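Local coordinates for isocitrate dehydrogenase [NAD] subunit 2, mitochondrial (Saccharomyces cerevisiae, PDB 3BLX), which catalyses the NAD(+)-dependent oxidative decarboxylation of isocitrate to 2-oxoglutarate in the citric acid cycle, as a subunit of an allosteric octamer, and also binds mitochondrial mRNA leaders, at residues P6-Y11 / I169-E174; D130-R135 / I179-V184. All blocks are in the same frame, centred on the assembly; numbering follows the deposited sequence.

Both contacts involve helix 162-178 or the turn and strand that follow it. Interaction 1 lays the N-terminal loop 6-11 on one side of the helix. Interaction 2 begins where the helix ends and joins the 179-184 connection to strand 130-136 of the large mixed sheet. Their centres are about 12 Å apart. They meet directly where F173 CD2 of interaction 1 lies 3.3 Å from V184 CG1 of interaction 2. The probable substrate site lies closer to interaction 2. R135, at the end of segment 130-135, probably binds substrate, and its side chain is about 10 Å from that of Y171. R114, a probable substrate ligand too, is about 7 Å from V132 between side chains.

Interaction 1 (P6-Y11 / I169-E174); sequences PSIGRY and IRYAFE
The N-terminal loop 6-11 packs across helix 162-178, a helix lying against the central sheet of the isocitrate dehydrogenase fold. I8 carries the contact. Its CG1 is anti to the carbonyl carbon (chi1 -73°), which sets CG2 toward Y171 and CG1 toward the helix. I8 CG2 meets the edge of the Y171 ring, in its plane, 3.6 Å from Y171 CD1. I8 CG1 lies 3.3 Å from E174 OE1. I8 CD1 lies 3.7 Å from R170 CB and touches the aliphatic base of that side chain. The R170 guanidinium leads away to salt bridges with E166 and E210. P6 adds an oblique approach to the same ring, with P6 CB 4.1 Å from Y171 CE1. P6 CG also lies 3.8 Å from E174 O. The E174 side chain bends at chi2, and E174 OE2 takes a weak hydrogen bond of 3.5 Å from S7 N (159°). An alanine here in place of I8 would remove CG1, CG2 and CD1 and would probably loosen the loop from R170, Y171 and E174. G9 O accepts a hydrogen bond from H308 NE2 of helix 296-309. Hydrocarbon packing of I8 and P6 on Y171 is thus combined with a carboxylate that lies along I8 and holds S7 N weakly.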
loop_
_atom_site.group_PDB
_atom_site.type_symbol
_atom_site.label_atom_id
_atom_site.label_comp_id
_atom_site.label_asym_id
_atom_site.label_seq_id
_atom_site.Cartn_x
_atom_site.Cartn_y
_atom_site.Cartn_z
ATOM N N PRO B 6 -44.528 -31.086 -31.664
ATOM C CA PRO B 6 -43.089 -31.316 -31.877
ATOM C C PRO B 6 -42.620 -32.719 -31.509
ATOM O O PRO B 6 -42.875 -33.168 -30.390
ATOM C CB PRO B 6 -42.426 -30.302 -30.941
ATOM C CG PRO B 6 -43.428 -29.205 -30.795
ATOM C CD PRO B 6 -44.769 -29.887 -30.837
ATOM N N SER B 7 -41.933 -33.387 -32.437
ATOM C CA SER B 7 -41.383 -34.722 -32.203
ATOM C C SER B 7 -40.202 -34.709 -31.221
ATOM O O SER B 7 -39.888 -35.729 -30.599
ATOM C CB SER B 7 -40.960 -35.363 -33.524
ATOM O OG SER B 7 -40.407 -36.651 -33.312
ATOM N N ILE B 8 -39.570 -33.542 -31.079
ATOM C CA ILE B 8 -38.368 -33.378 -30.262
ATOM C C ILE B 8 -38.550 -33.689 -28.777
ATOM O O ILE B 8 -37.889 -34.577 -28.234
ATOM C CB ILE B 8 -37.804 -31.956 -30.377
ATOM C CG1 ILE B 8 -37.149 -31.750 -31.735
ATOM C CG2 ILE B 8 -36.764 -31.738 -29.325
ATOM C CD1 ILE B 8 -35.908 -32.585 -31.929
ATOM N N GLY B 9 -39.416 -32.945 -28.105
ATOM C CA GLY B 9 -39.685 -33.249 -26.716
ATOM C C GLY B 9 -41.072 -33.815 -26.498
ATOM O O GLY B 9 -41.769 -33.390 -25.578
ATOM N N ARG B 10 -41.469 -34.774 -27.338
ATOM C CA ARG B 10 -42.829 -35.331 -27.330
ATOM C C ARG B 10 -43.287 -35.842 -25.975
ATOM O O ARG B 10 -42.537 -36.518 -25.272
ATOM C CB ARG B 10 -42.953 -36.463 -28.348
ATOM C CG ARG B 10 -43.360 -36.008 -29.732
ATOM C CD ARG B 10 -44.865 -35.821 -29.856
ATOM N NE ARG B 10 -45.512 -36.998 -30.437
ATOM C CZ ARG B 10 -45.476 -37.310 -31.732
ATOM N NH1 ARG B 10 -44.811 -36.534 -32.580
ATOM N NH2 ARG B 10 -46.098 -38.400 -32.183
ATOM N N TYR B 11 -44.530 -35.534 -25.619
ATOM C CA TYR B 11 -45.122 -36.073 -24.397
ATOM C C TYR B 11 -45.562 -37.542 -24.550
ATOM O O TYR B 11 -46.408 -37.862 -25.381
ATOM C CB TYR B 11 -46.302 -35.205 -23.956
ATOM C CG TYR B 11 -46.965 -35.661 -22.671
ATOM C CD1 TYR B 11 -48.352 -35.813 -22.584
ATOM C CD2 TYR B 11 -46.208 -35.936 -21.544
ATOM C CE1 TYR B 11 -48.962 -36.220 -21.403
ATOM C CE2 TYR B 11 -46.807 -36.347 -20.357
ATOM C CZ TYR B 11 -48.186 -36.492 -20.293
ATOM O OH TYR B 11 -48.776 -36.903 -19.111
ATOM N N ILE B 169 -32.273 -25.866 -32.318
ATOM C CA ILE B 169 -32.622 -25.432 -33.651
ATOM C C ILE B 169 -33.652 -26.392 -34.260
ATOM O O ILE B 169 -34.647 -25.945 -34.827
ATOM C CB ILE B 169 -31.389 -25.207 -34.520
ATOM C CG1 ILE B 169 -30.591 -24.036 -33.949
ATOM C CG2 ILE B 169 -31.786 -24.901 -35.942
ATOM C CD1 ILE B 169 -29.298 -23.769 -34.655
ATOM N N ARG B 170 -33.457 -27.696 -34.104
ATOM C CA ARG B 170 -34.514 -28.649 -34.493
ATOM C C ARG B 170 -35.820 -28.263 -33.831
ATOM O O ARG B 170 -36.834 -28.108 -34.497
ATOM C CB ARG B 170 -34.193 -30.107 -34.124
ATOM C CG ARG B 170 -33.331 -30.819 -35.119
ATOM C CD ARG B 170 -33.612 -32.294 -35.132
ATOM N NE ARG B 170 -33.459 -32.785 -36.494
ATOM C CZ ARG B 170 -32.300 -33.164 -37.003
ATOM N NH1 ARG B 170 -31.206 -33.130 -36.246
ATOM N NH2 ARG B 170 -32.232 -33.583 -38.253
ATOM N N TYR B 171 -35.784 -28.099 -32.516
ATOM C CA TYR B 171 -36.984 -27.802 -31.769
ATOM C C TYR B 171 -37.619 -26.531 -32.261
ATOM O O TYR B 171 -38.831 -26.426 -32.264
ATOM C CB TYR B 171 -36.708 -27.702 -30.269
ATOM C CG TYR B 171 -37.973 -27.557 -29.464
ATOM C CD1 TYR B 171 -38.662 -28.675 -29.011
ATOM C CD2 TYR B 171 -38.497 -26.305 -29.181
ATOM C CE1 TYR B 171 -39.828 -28.550 -28.290
ATOM C CE2 TYR B 171 -39.675 -26.168 -28.466
ATOM C CZ TYR B 171 -40.331 -27.298 -28.027
ATOM O OH TYR B 171 -41.499 -27.169 -27.315
ATOM N N ALA B 172 -36.816 -25.572 -32.701
ATOM C CA ALA B 172 -37.370 -24.292 -33.130
ATOM C C ALA B 172 -38.141 -24.472 -34.398
ATOM O O ALA B 172 -39.162 -23.834 -34.594
ATOM C CB ALA B 172 -36.293 -23.251 -33.334
ATOM N N PHE B 173 -37.624 -25.320 -35.272
ATOM C CA PHE B 173 -38.321 -25.644 -36.512
ATOM C C PHE B 173 -39.657 -26.362 -36.229
ATOM O O PHE B 173 -40.710 -25.881 -36.609
ATOM C CB PHE B 173 -37.426 -26.482 -37.429
ATOM C CG PHE B 173 -36.432 -25.669 -38.217
ATOM C CD1 PHE B 173 -35.062 -25.903 -38.110
ATOM C CD2 PHE B 173 -36.863 -24.668 -39.070
ATOM C CE1 PHE B 173 -34.152 -25.152 -38.846
ATOM C CE2 PHE B 173 -35.947 -23.914 -39.803
ATOM C CZ PHE B 173 -34.588 -24.157 -39.682
ATOM N N GLU B 174 -39.592 -27.493 -35.534
ATOM C CA GLU B 174 -40.750 -28.301 -35.168
ATOM C C GLU B 174 -41.807 -27.557 -34.350
ATOM O O GLU B 174 -42.973 -27.928 -34.325
ATOM C CB GLU B 174 -40.310 -29.566 -34.438
ATOM C CG GLU B 174 -39.343 -30.389 -35.236
ATOM C CD GLU B 174 -39.569 -31.875 -35.098
ATOM O OE1 GLU B 174 -38.644 -32.550 -34.600
ATOM O OE2 GLU B 174 -40.661 -32.359 -35.490
#

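Interaction 2 (D130-R135 / I179-V184); sequences DLVLIR and IGRPRV
D130 lies at the start of strand 130-136 and is approached by the guanidinium of R181. The backbone oxygen D130 O is near the guanidinium plane, at its edge, 2.6 Å from R181 NH2. The D130 carboxylate is placed by a CG anti to the backbone N (chi1 -173°). D130 OD1 makes a long salt bridge to R181 NH2, at 3.7 Å. The carboxylate and guanidinium planes are 86° apart, so they do not pair side by side. The CB of L131 points away from segment 179-184. V132 returns to the contact, V132 CG2 lying over one face of the guanidinium, 3.8 Å from R181 CZ. The same methyl, V132 CG2, reaches I179 CD1 at 4.4 Å. Strand 238-242 lies between strands 130-136 and 183-188, and I134 packs on it. The strand runs on to R135, beyond the contact, which probably binds substrate. Across the contact, G180 has a positive phi and is the C-prime residue of a Schellman motif ending helix 162-178. R181 follows it and extends past the start of strand 238-242, where NE makes a weak hydrogen bond to A238 O. Its charge lies close to D130 O and is probably balanced in part by the D130 carboxylate, while a methyl of V132 covers part of one face.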
loop_
_atom_site.group_PDB
_atom_site.type_symbol
_atom_site.label_atom_id
_atom_site.label_comp_id
_atom_site.label_asym_id
_atom_site.label_seq_id
_atom_site.Cartn_x
_atom_site.Cartn_y
_atom_site.Cartn_z
ATOM N N ASP B 130 -46.801 -10.264 -30.838
ATOM C CA ASP B 130 -46.983 -11.688 -30.606
ATOM C C ASP B 130 -45.671 -12.405 -30.939
ATOM O O ASP B 130 -45.493 -12.935 -32.027
ATOM C CB ASP B 130 -48.176 -12.231 -31.409
ATOM C CG ASP B 130 -48.502 -13.669 -31.065
ATOM O OD1 ASP B 130 -47.717 -14.284 -30.301
ATOM O OD2 ASP B 130 -49.532 -14.187 -31.560
ATOM N N LEU B 131 -44.759 -12.416 -29.975
ATOM C CA LEU B 131 -43.399 -12.862 -30.219
ATOM C C LEU B 131 -43.150 -14.235 -29.635
ATOM O O LEU B 131 -43.680 -14.569 -28.588
ATOM C CB LEU B 131 -42.437 -11.852 -29.614
ATOM C CG LEU B 131 -42.532 -10.506 -30.311
ATOM C CD1 LEU B 131 -41.835 -9.399 -29.537
ATOM C CD2 LEU B 131 -41.981 -10.636 -31.718
ATOM N N VAL B 132 -42.343 -15.034 -30.321
ATOM C CA VAL B 132 -41.929 -16.332 -29.789
ATOM C C VAL B 132 -40.405 -16.477 -29.889
ATOM O O VAL B 132 -39.852 -16.421 -30.989
ATOM C CB VAL B 132 -42.624 -17.514 -30.518
ATOM C CG1 VAL B 132 -42.162 -18.822 -29.947
ATOM C CG2 VAL B 132 -44.108 -17.401 -30.372
ATOM N N LEU B 133 -39.739 -16.648 -28.740
ATOM C CA LEU B 133 -38.290 -16.834 -28.683
ATOM C C LEU B 133 -37.900 -18.175 -28.053
ATOM O O LEU B 133 -38.324 -18.490 -26.958
ATOM C CB LEU B 133 -37.645 -15.693 -27.912
ATOM C CG LEU B 133 -36.117 -15.753 -27.776
ATOM C CD1 LEU B 133 -35.470 -15.702 -29.131
ATOM C CD2 LEU B 133 -35.572 -14.640 -26.908
ATOM N N ILE B 134 -37.113 -18.977 -28.756
ATOM C CA ILE B 134 -36.586 -20.201 -28.184
ATOM C C ILE B 134 -35.086 -19.988 -27.921
ATOM O O ILE B 134 -34.335 -19.604 -28.805
ATOM C CB ILE B 134 -36.788 -21.421 -29.105
ATOM C CG1 ILE B 134 -38.235 -21.904 -29.070
ATOM C CG2 ILE B 134 -35.969 -22.578 -28.632
ATOM C CD1 ILE B 134 -39.164 -21.077 -29.839
ATOM N N ARG B 135 -34.641 -20.211 -26.694
ATOM C CA ARG B 135 -33.239 -20.022 -26.391
ATOM C C ARG B 135 -32.603 -21.299 -25.844
ATOM O O ARG B 135 -33.268 -22.084 -25.186
ATOM C CB ARG B 135 -33.063 -18.839 -25.451
ATOM C CG ARG B 135 -33.044 -19.196 -24.003
ATOM C CD ARG B 135 -31.942 -18.380 -23.281
ATOM N NE ARG B 135 -32.030 -18.465 -21.822
ATOM C CZ ARG B 135 -33.027 -17.957 -21.094
ATOM N NH1 ARG B 135 -34.040 -17.311 -21.670
ATOM N NH2 ARG B 135 -33.021 -18.096 -19.777
ATOM N N ILE B 179 -47.105 -24.538 -34.543
ATOM C CA ILE B 179 -47.995 -23.438 -34.214
ATOM C C ILE B 179 -48.306 -22.632 -35.469
ATOM O O ILE B 179 -48.841 -21.524 -35.379
ATOM C CB ILE B 179 -47.393 -22.470 -33.163
ATOM C CG1 ILE B 179 -46.037 -21.929 -33.619
ATOM C CG2 ILE B 179 -47.236 -23.138 -31.822
ATOM C CD1 ILE B 179 -45.532 -20.791 -32.752
ATOM N N GLY B 180 -47.945 -23.178 -36.632
ATOM C CA GLY B 180 -48.227 -22.540 -37.910
ATOM C C GLY B 180 -47.533 -21.213 -38.206
ATOM O O GLY B 180 -48.162 -20.197 -38.463
ATOM N N ARG B 181 -46.213 -21.214 -38.172
ATOM C CA ARG B 181 -45.481 -20.029 -38.559
ATOM C C ARG B 181 -44.478 -20.382 -39.650
ATOM O O ARG B 181 -43.755 -21.394 -39.566
ATOM C CB ARG B 181 -44.796 -19.393 -37.347
ATOM C CG ARG B 181 -45.641 -18.371 -36.589
ATOM C CD ARG B 181 -45.236 -18.331 -35.122
ATOM N NE ARG B 181 -45.105 -16.977 -34.582
ATOM C CZ ARG B 181 -45.850 -16.492 -33.597
ATOM N NH1 ARG B 181 -46.784 -17.252 -33.050
ATOM N NH2 ARG B 181 -45.658 -15.256 -33.162
ATOM N N PRO B 182 -44.442 -19.544 -40.687
ATOM C CA PRO B 182 -43.614 -19.740 -41.880
ATOM C C PRO B 182 -42.105 -19.635 -41.581
ATOM O O PRO B 182 -41.373 -20.540 -41.997
ATOM C CB PRO B 182 -44.052 -18.600 -42.820
ATOM C CG PRO B 182 -45.157 -17.882 -42.139
ATOM C CD PRO B 182 -45.161 -18.260 -40.692
ATOM N N ARG B 183 -41.662 -18.580 -40.877
ATOM C CA ARG B 183 -40.226 -18.275 -40.723
ATOM C C ARG B 183 -39.646 -18.666 -39.384
ATOM O O ARG B 183 -40.253 -18.417 -38.355
ATOM C CB ARG B 183 -39.946 -16.780 -40.883
ATOM C CG ARG B 183 -40.761 -16.083 -41.912
ATOM C CD ARG B 183 -41.083 -14.700 -41.401
ATOM N NE ARG B 183 -39.945 -13.790 -41.434
ATOM C CZ ARG B 183 -39.917 -12.608 -40.825
ATOM N NH1 ARG B 183 -40.959 -12.208 -40.116
ATOM N NH2 ARG B 183 -38.850 -11.828 -40.918
ATOM N N VAL B 184 -38.457 -19.267 -39.397
ATOM C CA VAL B 184 -37.647 -19.284 -38.187
ATOM C C VAL B 184 -36.434 -18.417 -38.429
ATOM O O VAL B 184 -35.737 -18.551 -39.427
ATOM C CB VAL B 184 -37.266 -20.688 -37.689
ATOM C CG1 VAL B 184 -38.202 -21.743 -38.271
ATOM C CG2 VAL B 184 -35.840 -20.984 -37.993
#